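Local coordinates for protein cell division GTPase FtsZ, diverged (Clostridium botulinum C, PDB 3V3T) that belongs to the tubulin/FtsZ superfamily as a diverged FtsZ, pairing a GTPase domain with a TubZ-like C-terminal domain, at residues A[254-258]-A[259-263]. The protein carries 1 engineered substitution. Sequence-based numbering, arbitrary orientation.
Sequences RVVDV and EAIKS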
loop_
_atom_site.group_PDB
_atom_site.type_symbol
_atom_site.label_atom_id
_atom_site.label_comp_id
_atom_site.label_asym_id
_atom_site.label_seq_id
_atom_site.Cartn_x
_atom_site.Cartn_y
_atom_site.Cartn_z
ATOM N N ARG A 254 15.139 -14.040 -16.955
ATOM C CA ARG A 254 15.602 -15.363 -17.374
ATOM C C ARG A 254 14.819 -16.456 -16.659
ATOM O O ARG A 254 13.995 -16.171 -15.794
ATOM C CB ARG A 254 17.091 -15.544 -17.071
ATOM C CG ARG A 254 17.893 -14.254 -16.986
ATOM C CD ARG A 254 19.382 -14.551 -16.804
ATOM N NE ARG A 254 20.184 -13.335 -16.692
ATOM C CZ ARG A 254 21.488 -13.274 -16.952
ATOM N NH1 ARG A 254 22.138 -14.360 -17.348
ATOM N NH2 ARG A 254 22.139 -12.124 -16.824
ATOM N N VAL A 255 15.079 -17.706 -17.023
ATOM C CA VAL A 255 14.569 -18.843 -16.272
ATOM C C VAL A 255 15.167 -18.768 -14.883
ATOM O O VAL A 255 16.361 -18.508 -14.737
ATOM C CB VAL A 255 15.008 -20.179 -16.907
ATOM C CG1 VAL A 255 14.840 -21.333 -15.920
ATOM C CG2 VAL A 255 14.246 -20.438 -18.193
ATOM N N VAL A 256 14.345 -18.974 -13.860
ATOM C CA VAL A 256 14.844 -18.991 -12.490
ATOM C C VAL A 256 14.351 -20.218 -11.746
ATOM O O VAL A 256 13.441 -20.907 -12.196
ATOM C CB VAL A 256 14.446 -17.723 -11.714
ATOM C CG1 VAL A 256 14.978 -16.485 -12.421
ATOM C CG2 VAL A 256 12.928 -17.650 -11.548
ATOM N N ASP A 257 14.968 -20.487 -10.604
ATOM C CA ASP A 257 14.560 -21.586 -9.752
ATOM C C ASP A 257 13.465 -21.091 -8.814
ATOM O O ASP A 257 13.735 -20.413 -7.823
ATOM C CB ASP A 257 15.761 -22.086 -8.950
ATOM C CG ASP A 257 15.383 -23.127 -7.916
ATOM O OD1 ASP A 257 14.256 -23.654 -7.988
ATOM O OD2 ASP A 257 16.225 -23.431 -7.043
ATOM N N VAL A 258 12.225 -21.432 -9.129
ATOM C CA VAL A 258 11.083 -20.932 -8.370
ATOM C C VAL A 258 11.056 -21.467 -6.942
ATOM O O VAL A 258 10.532 -20.814 -6.043
ATOM C CB VAL A 258 9.767 -21.262 -9.079
ATOM C CG1 VAL A 258 8.632 -21.308 -8.086
ATOM C CG2 VAL A 258 9.494 -20.239 -10.168
ATOM N N GLU A 259 11.629 -22.645 -6.723
ATOM C CA GLU A 259 11.673 -23.202 -5.374
ATOM C C GLU A 259 12.616 -22.415 -4.458
ATOM O O GLU A 259 12.403 -22.348 -3.251
ATOM C CB GLU A 259 12.054 -24.686 -5.386
ATOM C CG GLU A 259 11.434 -25.466 -4.234
ATOM C CD GLU A 259 9.907 -25.432 -4.262
ATOM O OE1 GLU A 259 9.325 -25.321 -5.368
ATOM O OE2 GLU A 259 9.289 -25.515 -3.178
ATOM N N ALA A 260 13.656 -21.820 -5.031
ATOM C CA ALA A 260 14.582 -21.010 -4.249
ATOM C C ALA A 260 13.980 -19.654 -3.872
ATOM O O ALA A 260 14.318 -19.087 -2.841
ATOM C CB ALA A 260 15.902 -20.825 -4.997
ATOM N N ILE A 261 13.095 -19.130 -4.713
ATOM C CA ILE A 261 12.436 -17.867 -4.414
ATOM C C ILE A 261 11.474 -18.071 -3.262
ATOM O O ILE A 261 11.423 -17.264 -2.343
ATOM C CB ILE A 261 11.653 -17.319 -5.630
ATOM C CG1 ILE A 261 12.615 -16.928 -6.757
ATOM C CG2 ILE A 261 10.752 -16.134 -5.217
ATOM C CD1 ILE A 261 11.925 -16.462 -8.009
ATOM N N LYS A 262 10.701 -19.149 -3.328
ATOM C CA LYS A 262 9.764 -19.491 -2.267
ATOM C C LYS A 262 10.532 -19.707 -0.968
ATOM O O LYS A 262 10.055 -19.396 0.125
ATOM C CB LYS A 262 8.988 -20.754 -2.645
ATOM C CG LYS A 262 8.053 -20.576 -3.835
ATOM C CD LYS A 262 7.436 -21.898 -4.264
ATOM C CE LYS A 262 6.514 -21.706 -5.460
ATOM N NZ LYS A 262 5.985 -22.988 -6.018
ATOM N N SER A 263 11.744 -20.222 -1.102
ATOM C CA SER A 263 12.580 -20.489 0.054
ATOM C C SER A 263 12.884 -19.201 0.818
ATOM O O SER A 263 12.921 -19.181 2.053
ATOM C CB SER A 263 13.871 -21.181 -0.385
ATOM O OG SER A 263 14.758 -21.328 0.706
#
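Asp257 N-caps helix 258-265 by turning its carboxylate back over the first turn: OD1 takes the amide N of Glu259 at 3.1 Å, a capping bond that is weak because the N-H...O angle is 131°. With CG anti to the backbone N (chi1 173°), the carboxylate lies over the amide end of the helix, and its other oxygen, OD2, rests against CB of Ala260 at 3.3 Å. The same residue's carbonyl O accepts weak bonds from the amides of Ala260 and Ile261. A straight helical bond first appears one residue later, from Lys262 N to Val258 O (3.2 Å, 168°).

The Lys262 chain, extended beyond CG, passes the carbonyl O of Val258, with CG of Lys262 at 3.3 Å from that atom, and runs obliquely across the valine. Its CE makes the closest approach to CG1 of Val258 (3.4 Å), with NZ of Lys262 near the same methyl at 3.8 Å. In the loop before the helix, Val256 directs CG2 to the CD1 end of Ile261 (3.9 Å), an apolar touch that Ile224 of helix 224-233 extends by meeting both residues. Ile250 touches Val258 and Ile261, placing this turn against strand 247-252 of the mixed sheet. Chemically, OD1 of Asp257 serves Glu259 N and its backbone O serves Ala260 N and Ile261 N, all weakly, before the well-aligned bond of Lys262 N; the aspartate's negative charge would be expected to interact favourably with the helix dipole.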